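Local coordinates for SusD homolog (Bacteroides thetaiotaomicron, PDB 3EHM), which probably binds mucin O-glycans at the cell surface, as a SusD-family lipoprotein involved in the use of these host glycans by a gut symbiont, at residues A[22-34]-A[183-195]. Sequence-based numbering, arbitrary orientation.
Sequences PLKYGARFMNMQQ and YSVMAQYDLIYNG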
loop_
_atom_site.group_PDB
_atom_site.type_symbol
_atom_site.label_atom_id
_atom_site.label_comp_id
_atom_site.label_asym_id
_atom_site.label_seq_id
_atom_site.Cartn_x
_atom_site.Cartn_y
_atom_site.Cartn_z
ATOM N N PRO A 22 7.136 -5.397 31.013
ATOM C CA PRO A 22 7.941 -5.594 29.787
ATOM C C PRO A 22 8.737 -4.346 29.419
ATOM O O PRO A 22 8.729 -3.908 28.268
ATOM C CB PRO A 22 6.965 -5.954 28.679
ATOM C CG PRO A 22 5.708 -5.250 29.155
ATOM C CD PRO A 22 5.703 -5.462 30.679
ATOM N N LEU A 23 9.430 -3.777 30.400
ATOM C CA LEU A 23 10.233 -2.584 30.169
ATOM C C LEU A 23 11.320 -2.792 29.121
ATOM O O LEU A 23 11.616 -1.885 28.347
ATOM C CB LEU A 23 10.880 -2.117 31.476
ATOM C CG LEU A 23 10.017 -1.266 32.408
ATOM C CD1 LEU A 23 10.680 -1.162 33.773
ATOM C CD2 LEU A 23 9.825 0.118 31.801
ATOM N N LYS A 24 11.912 -3.982 29.093
ATOM C CA LYS A 24 12.979 -4.263 28.140
ATOM C C LYS A 24 12.537 -4.339 26.681
ATOM O O LYS A 24 13.370 -4.244 25.780
ATOM C CB LYS A 24 13.698 -5.562 28.519
ATOM C CG LYS A 24 12.825 -6.799 28.508
ATOM C CD LYS A 24 13.607 -7.992 29.040
ATOM C CE LYS A 24 12.726 -9.222 29.171
ATOM N NZ LYS A 24 13.480 -10.368 29.757
ATOM N N TYR A 25 11.236 -4.503 26.449
ATOM C CA TYR A 25 10.704 -4.603 25.088
ATOM C C TYR A 25 10.040 -3.322 24.575
ATOM O O TYR A 25 9.965 -3.095 23.371
ATOM C CB TYR A 25 9.672 -5.730 25.010
ATOM C CG TYR A 25 10.210 -7.103 25.333
ATOM C CD1 TYR A 25 9.794 -7.786 26.478
ATOM C CD2 TYR A 25 11.126 -7.727 24.491
ATOM C CE1 TYR A 25 10.280 -9.063 26.771
ATOM C CE2 TYR A 25 11.618 -8.994 24.775
ATOM C CZ TYR A 25 11.192 -9.658 25.912
ATOM O OH TYR A 25 11.686 -10.915 26.179
ATOM N N GLY A 26 9.550 -2.507 25.503
ATOM C CA GLY A 26 8.849 -1.276 25.167
ATOM C C GLY A 26 9.362 -0.342 24.086
ATOM O O GLY A 26 8.690 -0.140 23.069
ATOM N N ALA A 27 10.529 0.253 24.307
ATOM C CA ALA A 27 11.105 1.186 23.347
ATOM C C ALA A 27 11.306 0.536 21.982
ATOM O O ALA A 27 11.014 1.135 20.948
ATOM C CB ALA A 27 12.433 1.719 23.873
ATOM N N ARG A 28 11.812 -0.690 21.988
ATOM C CA ARG A 28 12.048 -1.427 20.755
ATOM C C ARG A 28 10.755 -1.677 19.990
ATOM O O ARG A 28 10.703 -1.509 18.772
ATOM C CB ARG A 28 12.725 -2.757 21.078
ATOM C CG ARG A 28 14.173 -2.605 21.497
ATOM C CD ARG A 28 14.642 -3.809 22.290
ATOM N NE ARG A 28 16.085 -3.785 22.491
ATOM C CZ ARG A 28 16.674 -3.936 23.670
ATOM N NH1 ARG A 28 15.940 -4.120 24.760
ATOM N NH2 ARG A 28 17.998 -3.915 23.756
ATOM N N PHE A 29 9.710 -2.074 20.711
ATOM C CA PHE A 29 8.422 -2.349 20.084
ATOM C C PHE A 29 7.785 -1.087 19.503
ATOM O O PHE A 29 7.180 -1.127 18.430
ATOM C CB PHE A 29 7.475 -3.003 21.098
ATOM C CG PHE A 29 6.146 -3.400 20.520
ATOM C CD1 PHE A 29 6.076 -4.117 19.327
ATOM C CD2 PHE A 29 4.963 -3.063 21.169
ATOM C CE1 PHE A 29 4.846 -4.492 18.791
ATOM C CE2 PHE A 29 3.729 -3.432 20.643
ATOM C CZ PHE A 29 3.671 -4.148 19.449
HETATM N N MSE A 30 7.918 0.037 20.197
HETATM C CA MSE A 30 7.336 1.270 19.683
HETATM C C MSE A 30 8.098 1.750 18.452
HETATM O O MSE A 30 7.511 2.331 17.540
HETATM C CB MSE A 30 7.306 2.350 20.770
HETATM C CG MSE A 30 6.308 2.046 21.879
HETATM SE SE MSE A 30 5.800 3.603 22.910
HETATM C CE MSE A 30 7.493 3.891 23.801
ATOM N N ASN A 31 9.403 1.493 18.421
ATOM C CA ASN A 31 10.224 1.875 17.277
ATOM C C ASN A 31 9.724 1.067 16.085
ATOM O O ASN A 31 9.536 1.605 14.992
ATOM C CB ASN A 31 11.702 1.556 17.543
ATOM C CG ASN A 31 12.612 1.936 16.377
ATOM O OD1 ASN A 31 13.814 1.663 16.399
ATOM N ND2 ASN A 31 12.044 2.570 15.361
HETATM N N MSE A 32 9.494 -0.225 16.307
HETATM C CA MSE A 32 9.002 -1.106 15.248
HETATM C C MSE A 32 7.703 -0.598 14.640
HETATM O O MSE A 32 7.561 -0.528 13.419
HETATM C CB MSE A 32 8.759 -2.527 15.782
HETATM C CG MSE A 32 10.012 -3.358 15.997
HETATM SE SE MSE A 32 9.536 -5.206 16.389
HETATM C CE MSE A 32 8.881 -5.709 14.636
ATOM N N GLN A 33 6.749 -0.258 15.500
ATOM C CA GLN A 33 5.452 0.222 15.046
ATOM C C GLN A 33 5.537 1.481 14.193
ATOM O O GLN A 33 4.786 1.638 13.229
ATOM C CB GLN A 33 4.544 0.468 16.250
ATOM C CG GLN A 33 4.279 -0.792 17.052
ATOM C CD GLN A 33 3.538 -0.514 18.337
ATOM O OE1 GLN A 33 2.323 -0.325 18.338
ATOM N NE2 GLN A 33 4.272 -0.475 19.442
ATOM N N GLN A 34 6.448 2.377 14.544
ATOM C CA GLN A 34 6.604 3.612 13.789
ATOM C C GLN A 34 7.328 3.380 12.467
ATOM O O GLN A 34 7.361 4.265 11.618
ATOM C CB GLN A 34 7.384 4.632 14.612
ATOM C CG GLN A 34 6.715 4.997 15.916
ATOM C CD GLN A 34 7.609 5.843 16.786
ATOM O OE1 GLN A 34 7.879 7.001 16.473
ATOM N NE2 GLN A 34 8.090 5.263 17.881
ATOM N N TYR A 183 -5.241 -12.333 28.430
ATOM C CA TYR A 183 -4.972 -11.089 29.147
ATOM C C TYR A 183 -4.259 -10.076 28.250
ATOM O O TYR A 183 -3.792 -10.422 27.168
ATOM C CB TYR A 183 -4.122 -11.372 30.386
ATOM C CG TYR A 183 -2.938 -12.268 30.113
ATOM C CD1 TYR A 183 -3.063 -13.656 30.168
ATOM C CD2 TYR A 183 -1.696 -11.731 29.777
ATOM C CE1 TYR A 183 -1.979 -14.490 29.893
ATOM C CE2 TYR A 183 -0.606 -12.555 29.499
ATOM C CZ TYR A 183 -0.757 -13.934 29.558
ATOM O OH TYR A 183 0.311 -14.750 29.269
ATOM N N SER A 184 -4.175 -8.829 28.704
ATOM C CA SER A 184 -3.523 -7.775 27.932
ATOM C C SER A 184 -2.007 -7.958 27.883
ATOM O O SER A 184 -1.398 -8.451 28.834
ATOM C CB SER A 184 -3.859 -6.406 28.525
ATOM O OG SER A 184 -5.259 -6.176 28.499
ATOM N N VAL A 185 -1.402 -7.554 26.768
ATOM C CA VAL A 185 0.036 -7.675 26.588
ATOM C C VAL A 185 0.646 -6.363 26.090
ATOM O O VAL A 185 0.250 -5.838 25.046
ATOM C CB VAL A 185 0.370 -8.802 25.582
ATOM C CG1 VAL A 185 1.865 -8.795 25.262
ATOM C CG2 VAL A 185 -0.037 -10.149 26.159
HETATM N N MSE A 186 1.605 -5.839 26.849
HETATM C CA MSE A 186 2.286 -4.591 26.502
HETATM C C MSE A 186 1.360 -3.425 26.170
HETATM O O MSE A 186 1.659 -2.637 25.274
HETATM C CB MSE A 186 3.219 -4.809 25.312
HETATM C CG MSE A 186 4.559 -5.430 25.643
HETATM SE SE MSE A 186 5.698 -5.272 24.102
HETATM C CE MSE A 186 4.645 -6.311 22.848
ATOM N N ALA A 187 0.253 -3.298 26.892
ATOM C CA ALA A 187 -0.695 -2.218 26.631
ATOM C C ALA A 187 -0.046 -0.836 26.565
ATOM O O ALA A 187 -0.351 -0.043 25.679
ATOM C CB ALA A 187 -1.791 -2.218 27.693
ATOM N N GLN A 188 0.841 -0.550 27.512
ATOM C CA GLN A 188 1.505 0.745 27.569
ATOM C C GLN A 188 2.315 1.093 26.323
ATOM O O GLN A 188 2.469 2.266 25.990
ATOM C CB GLN A 188 2.422 0.814 28.797
ATOM C CG GLN A 188 3.231 2.111 28.881
ATOM C CD GLN A 188 4.082 2.204 30.137
ATOM O OE1 GLN A 188 4.798 3.189 30.346
ATOM N NE2 GLN A 188 4.010 1.181 30.981
ATOM N N TYR A 189 2.829 0.080 25.635
ATOM C CA TYR A 189 3.644 0.318 24.447
ATOM C C TYR A 189 2.963 -0.070 23.139
ATOM O O TYR A 189 3.573 0.017 22.072
ATOM C CB TYR A 189 4.961 -0.445 24.572
ATOM C CG TYR A 189 5.682 -0.184 25.872
ATOM C CD1 TYR A 189 5.670 -1.127 26.900
ATOM C CD2 TYR A 189 6.375 1.006 26.079
ATOM C CE1 TYR A 189 6.331 -0.891 28.098
ATOM C CE2 TYR A 189 7.040 1.252 27.279
ATOM C CZ TYR A 189 7.014 0.299 28.281
ATOM O OH TYR A 189 7.679 0.531 29.463
ATOM N N ASP A 190 1.706 -0.500 23.226
ATOM C CA ASP A 190 0.942 -0.919 22.053
ATOM C C ASP A 190 0.198 0.263 21.452
ATOM O O ASP A 190 -0.892 0.617 21.904
ATOM C CB ASP A 190 -0.063 -2.003 22.444
ATOM C CG ASP A 190 -0.828 -2.554 21.251
ATOM O OD1 ASP A 190 -0.725 -1.972 20.150
ATOM O OD2 ASP A 190 -1.539 -3.565 21.423
ATOM N N LEU A 191 0.778 0.861 20.418
ATOM C CA LEU A 191 0.170 2.019 19.774
ATOM C C LEU A 191 -0.975 1.646 18.840
ATOM O O LEU A 191 -1.674 2.524 18.337
ATOM C CB LEU A 191 1.232 2.793 18.985
ATOM C CG LEU A 191 2.535 3.113 19.725
ATOM C CD1 LEU A 191 3.489 3.865 18.800
ATOM C CD2 LEU A 191 2.222 3.951 20.962
ATOM N N ILE A 192 -1.173 0.353 18.604
ATOM C CA ILE A 192 -2.229 -0.082 17.695
ATOM C C ILE A 192 -3.509 -0.555 18.381
ATOM O O ILE A 192 -4.598 -0.061 18.079
ATOM C CB ILE A 192 -1.753 -1.240 16.786
ATOM C CG1 ILE A 192 -0.378 -0.924 16.187
ATOM C CG2 ILE A 192 -2.789 -1.488 15.682
ATOM C CD1 ILE A 192 -0.349 0.303 15.306
ATOM N N TYR A 193 -3.378 -1.504 19.304
ATOM C CA TYR A 193 -4.545 -2.072 19.975
ATOM C C TYR A 193 -4.618 -1.979 21.499
ATOM O O TYR A 193 -5.417 -2.674 22.117
ATOM C CB TYR A 193 -4.687 -3.539 19.570
ATOM C CG TYR A 193 -5.001 -3.757 18.104
ATOM C CD1 TYR A 193 -4.230 -4.627 17.329
ATOM C CD2 TYR A 193 -6.103 -3.147 17.507
ATOM C CE1 TYR A 193 -4.553 -4.888 15.996
ATOM C CE2 TYR A 193 -6.438 -3.401 16.172
ATOM C CZ TYR A 193 -5.660 -4.274 15.427
ATOM O OH TYR A 193 -6.000 -4.555 14.124
ATOM N N ASN A 194 -3.792 -1.140 22.111
ATOM C CA ASN A 194 -3.820 -0.987 23.565
ATOM C C ASN A 194 -3.721 -2.319 24.317
ATOM O O ASN A 194 -4.395 -2.521 25.325
ATOM C CB ASN A 194 -5.108 -0.268 23.982
ATOM C CG ASN A 194 -5.046 0.274 25.405
ATOM O OD1 ASN A 194 -6.068 0.380 26.085
ATOM N ND2 ASN A 194 -3.853 0.637 25.850
ATOM N N GLY A 195 -2.893 -3.231 23.817
ATOM C CA GLY A 195 -2.713 -4.511 24.483
ATOM C C GLY A 195 -3.756 -5.594 24.273
ATOM O O GLY A 195 -3.643 -6.671 24.858
#
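The loop joining helix 160-178 to helix 197-215 lies against the N-terminal helix 23-36, where the Gln33 amide grips the loop backbone twice and the Tyr189 ring lies flat on Gly26. Gln33 NE2 donates to Tyr189 O at 2.8 Å, nearly straight (163°) and in the carbonyl plane, while Gln33 OE1 receives Leu191 N on a lone pair, also at 2.8 Å but more bent. A glutamine suits this place because one amide offers both donor and acceptor. NE2 also bonds to Phe29 O, one turn back, from above that carbonyl's plane, which helps fix the amide's rotation. A leucine here would probably leave Tyr189 O and Leu191 N without these mates. In this SusD-type, largely helical fold, Asp190, a short carboxylate, holds the turn that follows: OD1 accepts from Ile192 N (an Asx turn) and Tyr193 N, OD2 from Gly195 N and Trp200 NE1. Gly26 CA sits 3.4 Å from the Tyr189 ring centroid, a CH-pi contact so close that a side chain would clash; Met30 CE meets that ring's edge. Selenomethionine Met186, unbranched and flexible, bends at chi3 (-61°) to lay CE over one Phe29 face, 3.8 Å from the centroid, while its CG packs against Pro22 CG.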